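Local coordinates for protein F420-dependent methylenetetrahydromethanopterin dehydrogenase (Methanopyrus kandleri, PDB 1QV9) that catalyses the reversible, coenzyme F420-dependent interconversion of methenyl- and methylene-tetrahydromethanopterin in methanogenesis from carbon dioxide, at residues G115-K120 with P179-D184; L14-M19 with V95-A100. All blocks are in the same frame, centred on the assembly; numbering follows the deposited sequence.

In the fold
Both contacts belong to the parallel alpha/beta sheet of the subunit, and two of their segments, 95-100 and 115-120, run as neighbouring strands within it. Contact 1 extends the sheet by one strand, to 180-183, the outermost on that side within the chain, and passes from a buried strand to an edge strand that mixes buried Ile183 with partly exposed Leu181 and Val182 and exposed Lys180. Contact 2 lies deeper, near the centre of the chain, where the start of helix 15-19 rests on strand 94-99. Their chemistry differs accordingly: a ladder of backbone hydrogen bonds holds contact 1, while methyl groups carry contact 2. Ile97 joins the two by packing its CD1 against Ile117 CB.

Contact 1: residues G115-K120 with P179-D184; sequences GYILVK and PKLVID
Leu118 O is gripped twice by strand 180-183: Ile183 N donates a hydrogen bond of 2.8 Å, almost straight (172°) and nearly along the C=O axis, and Val182 CA adds a CA-H...O contact at 3.4 Å. Leu181 O is held in the same way, by Leu118 N at 2.8 Å, lying in the carbonyl plane, and by the CA of Ile117. With the bonds from Tyr116 N to Pro179 O, from Leu181 N to Tyr116 O and from Lys120 N to Ile183 O, this makes a regular parallel ladder, the strand axes only 2° apart.

Tyr116 takes the crowded rotamer, CG between backbone N and carbonyl carbon (chi1 53°), which lays its ring across strand 180-183. Lys180 CA sits over one ring face, 3.9 Å from the centroid, in a CH-pi contact, and Lys180 CB reaches Tyr116 OH at 3.6 Å; the hydroxyl itself is hydrogen-bonded to Glu110. On the other face of the sheet, Ile117 and Ile183 lie side by side, Ile117 CG2 meeting Ile183 CD1 at 3.7 Å. At the ladder's end, a water accepts from Lys120 NZ and lies within hydrogen-bonding distance of Asp184 OD2, NZ and OD2 being 4.8 Å apart.

The alternate backbone groups of 115-119, those of Gly115, Ile117 and Val119, bond to strand 94-99, so this strand is paired along both edges. Strand 180-183, outermost in this chain's sheet, is reached from 115-119 through helices 134-150 and 153-169, a beta-alpha-beta crossover whose second helix packs on Ile117, Val119 and Ile183; helix 106-111 meets Tyr116 and Lys180 on the opposite face.

Contact 2: residues L14-M19 with V95-A100; sequences LGTSMM and VIIGDA
In this open parallel alpha/beta sheet, whose first five strands follow the 2-1-3-4-5 order of flavodoxin-like folds, the short helix 15-19 follows the first strand, 4-10, and its N-terminal turn packs against Ile97, Gly98 and Asp99 of segment 95-100. The interface is small and buried, made by van der Waals contacts of methyl groups.

Leu14 stands at the N-cap, with its carbonyl O accepting the first helical bond from Met18 N at 3.1 Å. Its side chain points at the strand, with chi1 at -132°, well off a staggered position, and its two methyls divide the work. CD2 rests on the backbone of Gly98, 3.6 Å from Gly98 C. CD1 comes instead to the carboxylate of Asp99, 3.9 Å from Asp99 OD1, the two side chains crossing at about a right angle. The polar function of that aspartate is directed otherwise: its OD2 accepts a hydrogen bond from Asn74 N.

The first amides of the helix, Gly15 N and Thr16 N, are both bound by the carboxylate of Asp122, a placement that would probably stabilise its negative charge. Beyond this end, Met18, a selenomethionine, meets Met18 of the second subunit, so the same helix also reaches the subunit interface.

In the first turn, Thr16 faces Ile97, again nearly at right angles. Both side chains direct their CG2 branch anti to the backbone N, and the branch methyls touch where the side chains cross, Thr16 CG2 lying 3.9 Å from Ile97 CG2.

Contact 1: residues G115-K120 with P179-D184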
ATOM      1  N   GLY A 115       4.539 -42.890  -2.787  1.00 16.31           N
ATOM      2  CA  GLY A 115       3.782 -41.787  -3.340  1.00 16.47           C
ATOM      3  C   GLY A 115       4.623 -40.516  -3.150  1.00 18.37           C
ATOM      4  O   GLY A 115       5.659 -40.513  -2.439  1.00 16.56           O
ATOM      5  N   TYR A 116       4.223 -39.442  -3.819  1.00 16.59           N
ATOM      6  CA  TYR A 116       4.949 -38.171  -3.653  1.00 15.96           C
ATOM      7  C   TYR A 116       4.103 -36.964  -3.971  1.00 17.02           C
ATOM      8  O   TYR A 116       3.164 -37.038  -4.748  1.00 16.23           O
ATOM      9  CB  TYR A 116       6.230 -38.087  -4.525  1.00 16.34           C
ATOM     10  CG  TYR A 116       6.056 -38.354  -6.013  1.00 18.44           C
ATOM     11  CD1 TYR A 116       6.286 -39.631  -6.517  1.00 20.70           C
ATOM     12  CD2 TYR A 116       5.618 -37.366  -6.889  1.00 18.01           C
ATOM     13  CE1 TYR A 116       6.078 -39.922  -7.869  1.00 22.99           C
ATOM     14  CE2 TYR A 116       5.396 -37.652  -8.250  1.00 19.42           C
ATOM     15  CZ  TYR A 116       5.634 -38.934  -8.714  1.00 24.00           C
ATOM     16  OH  TYR A 116       5.429 -39.231 -10.049  1.00 26.00           O
ATOM     17  N   ILE A 117       4.423 -35.846  -3.316  1.00 16.06           N
ATOM     18  CA  ILE A 117       3.777 -34.587  -3.641  1.00 15.71           C
ATOM     19  C   ILE A 117       4.973 -33.655  -3.683  1.00 18.26           C
ATOM     20  O   ILE A 117       5.623 -33.403  -2.656  1.00 17.21           O
ATOM     21  CB  ILE A 117       2.775 -34.087  -2.580  1.00 17.76           C
ATOM     22  CG1 ILE A 117       1.664 -35.132  -2.430  1.00 19.30           C
ATOM     23  CG2 ILE A 117       2.181 -32.733  -3.038  1.00 17.67           C
ATOM     24  CD1 ILE A 117       0.606 -34.807  -1.339  1.00 21.80           C
ATOM     25  N   LEU A 118       5.309 -33.196  -4.887  1.00 16.31           N
ATOM     26  CA  LEU A 118       6.445 -32.299  -5.061  1.00 14.30           C
ATOM     27  C   LEU A 118       5.903 -30.894  -5.304  1.00 18.11           C
ATOM     28  O   LEU A 118       5.177 -30.667  -6.255  1.00 17.63           O
ATOM     29  CB  LEU A 118       7.305 -32.757  -6.238  1.00 16.97           C
ATOM     30  CG  LEU A 118       7.873 -34.169  -6.016  1.00 17.52           C
ATOM     31  CD1 LEU A 118       8.736 -34.544  -7.211  1.00 19.28           C
ATOM     32  CD2 LEU A 118       8.743 -34.192  -4.731  1.00 19.05           C
ATOM     33  N   VAL A 119       6.240 -29.949  -4.428  1.00 15.64           N
ATOM     34  CA  VAL A 119       5.726 -28.602  -4.525  1.00 15.47           C
ATOM     35  C   VAL A 119       6.811 -27.686  -5.078  1.00 15.01           C
ATOM     36  O   VAL A 119       7.731 -27.263  -4.347  1.00 15.97           O
ATOM     37  CB  VAL A 119       5.255 -28.145  -3.111  1.00 15.89           C
ATOM     38  CG1 VAL A 119       4.604 -26.769  -3.174  1.00 15.82           C
ATOM     39  CG2 VAL A 119       4.243 -29.167  -2.591  1.00 16.64           C
ATOM     40  N   LYS A 120       6.711 -27.367  -6.370  1.00 15.42           N
ATOM     41  CA  LYS A 120       7.759 -26.542  -6.981  1.00 18.12           C
ATOM     42  C   LYS A 120       7.888 -25.138  -6.386  1.00 15.34           C
ATOM     43  O   LYS A 120       8.972 -24.606  -6.250  1.00 18.24           O
ATOM     44  CB  LYS A 120       7.599 -26.506  -8.521  1.00 19.00           C
ATOM     45  CG  LYS A 120       7.598 -27.908  -9.101  1.00 24.07           C
ATOM     46  CD  LYS A 120       7.588 -27.949 -10.643  1.00 24.37           C
ATOM     47  CE  LYS A 120       8.985 -27.694 -11.174  1.00 28.08           C
ATOM     48  NZ  LYS A 120       9.029 -27.775 -12.668  1.00 29.44           N
ATOM     49  N   PRO A 179      -0.456 -40.820  -3.882  1.00 19.56           N
ATOM     50  CA  PRO A 179      -0.347 -39.717  -4.836  1.00 18.23           C
ATOM     51  C   PRO A 179       0.948 -39.649  -5.608  1.00 17.61           C
ATOM     52  O   PRO A 179       1.968 -40.141  -5.155  1.00 19.75           O
ATOM     53  CB  PRO A 179      -0.548 -38.465  -3.950  1.00 22.43           C
ATOM     54  CG  PRO A 179      -0.014 -38.916  -2.624  1.00 23.99           C
ATOM     55  CD  PRO A 179      -0.577 -40.334  -2.493  1.00 20.41           C
ATOM     56  N   LYS A 180       0.868 -39.078  -6.808  1.00 18.80           N
ATOM     57  CA  LYS A 180       2.010 -38.818  -7.674  1.00 22.56           C
ATOM     58  C   LYS A 180       1.667 -37.417  -8.200  1.00 22.04           C
ATOM     59  O   LYS A 180       1.149 -37.247  -9.301  1.00 24.93           O
ATOM     60  CB  LYS A 180       2.103 -39.845  -8.808  1.00 25.18           C
ATOM     61  CG  LYS A 180       2.473 -41.210  -8.294  1.00 25.27           C
ATOM     62  CD  LYS A 180       2.805 -42.162  -9.431  1.00 25.83           C
ATOM     63  CE  LYS A 180       1.567 -42.511 -10.234  1.00 26.91           C
ATOM     64  NZ  LYS A 180       1.880 -43.571 -11.272  1.00 33.94           N
ATOM     65  N   LEU A 181       1.925 -36.407  -7.375  1.00 18.19           N
ATOM     66  CA  LEU A 181       1.582 -35.036  -7.726  1.00 18.93           C
ATOM     67  C   LEU A 181       2.750 -34.096  -7.804  1.00 18.27           C
ATOM     68  O   LEU A 181       3.648 -34.149  -6.974  1.00 20.88           O
ATOM     69  CB  LEU A 181       0.608 -34.448  -6.698  1.00 20.52           C
ATOM     70  CG  LEU A 181      -0.774 -35.063  -6.547  1.00 24.36           C
ATOM     71  CD1 LEU A 181      -1.503 -34.356  -5.419  1.00 25.89           C
ATOM     72  CD2 LEU A 181      -1.562 -34.928  -7.868  1.00 25.96           C
ATOM     73  N   VAL A 182       2.719 -33.230  -8.811  1.00 18.03           N
ATOM     74  CA  VAL A 182       3.746 -32.208  -8.967  1.00 16.99           C
ATOM     75  C   VAL A 182       2.947 -30.921  -9.095  1.00 18.59           C
ATOM     76  O   VAL A 182       2.183 -30.711 -10.056  1.00 19.28           O
ATOM     77  CB  VAL A 182       4.613 -32.443 -10.221  1.00 20.87           C
ATOM     78  CG1 VAL A 182       5.608 -31.347 -10.362  1.00 21.07           C
ATOM     79  CG2 VAL A 182       5.328 -33.773 -10.117  1.00 24.88           C
ATOM     80  N   ILE A 183       3.123 -30.056  -8.104  1.00 14.51           N
ATOM     81  CA  ILE A 183       2.376 -28.815  -8.036  1.00 16.61           C
ATOM     82  C   ILE A 183       3.175 -27.601  -8.446  1.00 17.95           C
ATOM     83  O   ILE A 183       4.340 -27.417  -8.045  1.00 16.77           O
ATOM     84  CB  ILE A 183       1.857 -28.594  -6.577  1.00 17.86           C
ATOM     85  CG1 ILE A 183       0.962 -29.778  -6.174  1.00 14.91           C
ATOM     86  CG2 ILE A 183       1.117 -27.235  -6.447  1.00 16.63           C
ATOM     87  CD1 ILE A 183       0.603 -29.807  -4.675  1.00 19.49           C
ATOM     88  N   ASP A 184       2.541 -26.782  -9.265  1.00 16.26           N
ATOM     89  CA  ASP A 184       3.125 -25.530  -9.693  1.00 17.91           C
ATOM     90  C   ASP A 184       2.072 -24.541 -10.129  1.00 13.60           C
ATOM     91  O   ASP A 184       0.865 -24.769  -9.921  1.00 16.92           O
ATOM     92  CB  ASP A 184       4.204 -25.748 -10.758  1.00 18.35           C
ATOM     93  CG  ASP A 184       3.647 -26.203 -12.119  1.00 24.35           C
ATOM     94  OD1 ASP A 184       2.414 -26.298 -12.291  1.00 23.26           O
ATOM     95  OD2 ASP A 184       4.471 -26.464 -13.029  1.00 29.72           O
TER
HETATM   96  O   HOH W   1       7.211 -25.542 -13.337  1.00 32.56           O

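Contact 2: residues L14-M19 with V95-A100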
ATOM      1  N   LEU A  14      10.598 -27.313   4.915  1.00 18.59           N
ATOM      2  CA  LEU A  14       9.940 -26.904   3.699  1.00 19.05           C
ATOM      3  C   LEU A  14       8.636 -26.296   4.214  1.00 18.49           C
ATOM      4  O   LEU A  14       8.134 -26.691   5.275  1.00 18.19           O
ATOM      5  CB  LEU A  14       9.627 -28.160   2.845  1.00 25.00           C
ATOM      6  CG  LEU A  14       9.952 -28.256   1.360  1.00 30.91           C
ATOM      7  CD1 LEU A  14      11.323 -27.693   1.054  1.00 25.55           C
ATOM      8  CD2 LEU A  14       9.832 -29.717   0.948  1.00 30.83           C
ATOM      9  N   GLY A  15       8.100 -25.320   3.492  1.00 16.95           N
ATOM     10  CA  GLY A  15       6.845 -24.762   3.927  1.00 16.46           C
ATOM     11  C   GLY A  15       5.759 -25.819   4.000  1.00 17.95           C
ATOM     12  O   GLY A  15       4.952 -25.839   4.921  1.00 18.10           O
ATOM     13  N   THR A  16       5.723 -26.738   3.041  1.00 16.66           N
ATOM     14  CA  THR A  16       4.655 -27.729   3.066  1.00 17.91           C
ATOM     15  C   THR A  16       4.833 -28.730   4.204  1.00 17.62           C
ATOM     16  O   THR A  16       3.851 -29.185   4.786  1.00 20.95           O
ATOM     17  CB  THR A  16       4.568 -28.458   1.692  1.00 17.18           C
ATOM     18  OG1 THR A  16       4.405 -27.465   0.672  1.00 18.37           O
ATOM     19  CG2 THR A  16       3.343 -29.423   1.641  1.00 21.63           C
ATOM     20  N   SER A  17       6.076 -29.057   4.545  1.00 17.32           N
ATOM     21  CA  SER A  17       6.264 -30.029   5.617  1.00 19.53           C
ATOM     22  C   SER A  17       5.923 -29.416   6.978  1.00 20.38           C
ATOM     23  O   SER A  17       5.507 -30.130   7.890  1.00 20.57           O
ATOM     24  CB  SER A  17       7.664 -30.650   5.560  1.00 21.63           C
ATOM     25  OG  SER A  17       8.686 -29.691   5.731  1.00 26.70           O
HETATM   26  N   MSE A  18       6.118 -28.101   7.119  0.60 19.81           N
HETATM   27  CA  MSE A  18       5.782 -27.418   8.376  0.60 18.50           C
HETATM   28  C   MSE A  18       4.311 -27.648   8.687  0.60 18.63           C
HETATM   29  O   MSE A  18       3.949 -28.042   9.801  0.60 19.26           O
HETATM   30  CB  MSE A  18       5.978 -25.886   8.284  0.60 22.07           C
HETATM   31  CG  MSE A  18       7.412 -25.389   8.328  0.60 24.27           C
HETATM   32 SE   MSE A  18       7.528 -23.445   8.600  0.60 24.39          SE
HETATM   33  CE  MSE A  18       6.186 -23.255   9.950  0.60 24.79           C
HETATM   34  N   MSE A  19       3.469 -27.403   7.681  0.60 18.01           N
HETATM   35  CA  MSE A  19       2.012 -27.476   7.810  0.60 16.58           C
HETATM   36  C   MSE A  19       1.247 -28.753   7.484  0.60 19.43           C
HETATM   37  O   MSE A  19       0.100 -28.890   7.919  0.60 17.55           O
HETATM   38  CB  MSE A  19       1.371 -26.366   6.949  0.60 18.12           C
HETATM   39  CG  MSE A  19       1.391 -24.946   7.538  0.60 16.12           C
HETATM   40 SE   MSE A  19      -0.081 -24.732   8.712  0.60 22.59          SE
HETATM   41  CE  MSE A  19       0.617 -23.507  10.016  0.60 20.34           C
ATOM     42  N   VAL A  95       4.466 -41.740   1.664  1.00 14.65           N
ATOM     43  CA  VAL A  95       4.404 -40.616   0.745  1.00 14.01           C
ATOM     44  C   VAL A  95       5.535 -39.671   1.079  1.00 18.34           C
ATOM     45  O   VAL A  95       5.806 -39.425   2.265  1.00 17.23           O
ATOM     46  CB  VAL A  95       3.071 -39.823   0.918  1.00 17.75           C
ATOM     47  CG1 VAL A  95       3.044 -38.586  -0.030  1.00 16.11           C
ATOM     48  CG2 VAL A  95       1.877 -40.750   0.647  1.00 17.52           C
ATOM     49  N   ILE A  96       6.210 -39.178   0.050  1.00 16.28           N
ATOM     50  CA  ILE A  96       7.299 -38.233   0.207  1.00 16.02           C
ATOM     51  C   ILE A  96       6.811 -36.838  -0.181  1.00 16.32           C
ATOM     52  O   ILE A  96       6.298 -36.645  -1.288  1.00 16.47           O
ATOM     53  CB  ILE A  96       8.493 -38.606  -0.748  1.00 13.60           C
ATOM     54  CG1 ILE A  96       8.976 -40.040  -0.487  1.00 15.99           C
ATOM     55  CG2 ILE A  96       9.663 -37.655  -0.564  1.00 19.64           C
ATOM     56  CD1 ILE A  96       9.402 -40.319   0.933  1.00 16.59           C
ATOM     57  N   ILE A  97       6.973 -35.864   0.713  1.00 15.20           N
ATOM     58  CA  ILE A  97       6.623 -34.477   0.401  1.00 14.80           C
ATOM     59  C   ILE A  97       7.952 -33.807   0.171  1.00 17.97           C
ATOM     60  O   ILE A  97       8.837 -33.892   1.021  1.00 18.15           O
ATOM     61  CB  ILE A  97       5.875 -33.792   1.604  1.00 16.22           C
ATOM     62  CG1 ILE A  97       4.446 -34.361   1.778  1.00 23.76           C
ATOM     63  CG2 ILE A  97       5.915 -32.281   1.432  1.00 24.94           C
ATOM     64  CD1 ILE A  97       3.771 -34.904   0.567  1.00 28.94           C
ATOM     65  N   GLY A  98       8.104 -33.163  -0.987  1.00 15.34           N
ATOM     66  CA  GLY A  98       9.342 -32.491  -1.340  1.00 14.74           C
ATOM     67  C   GLY A  98       9.154 -31.273  -2.216  1.00 15.60           C
ATOM     68  O   GLY A  98       8.041 -30.825  -2.402  1.00 16.45           O
ATOM     69  N   ASP A  99      10.267 -30.768  -2.740  1.00 18.62           N
ATOM     70  CA  ASP A  99      10.317 -29.590  -3.597  1.00 19.12           C
ATOM     71  C   ASP A  99      10.749 -29.987  -5.013  1.00 22.53           C
ATOM     72  O   ASP A  99      10.835 -31.177  -5.330  1.00 21.39           O
ATOM     73  CB  ASP A  99      11.229 -28.483  -2.995  1.00 25.87           C
ATOM     74  CG  ASP A  99      12.603 -28.977  -2.570  1.00 26.97           C
ATOM     75  OD1 ASP A  99      13.445 -28.119  -2.209  1.00 32.85           O
ATOM     76  OD2 ASP A  99      12.845 -30.185  -2.600  1.00 30.15           O
ATOM     77  N   ALA A 100      11.010 -28.998  -5.861  1.00 21.30           N
ATOM     78  CA  ALA A 100      11.341 -29.293  -7.271  1.00 23.39           C
ATOM     79  C   ALA A 100      12.523 -30.232  -7.494  1.00 21.02           C
ATOM     80  O   ALA A 100      12.494 -31.037  -8.425  1.00 23.67           O
ATOM     81  CB  ALA A 100      11.544 -28.001  -8.038  1.00 22.84           C
TER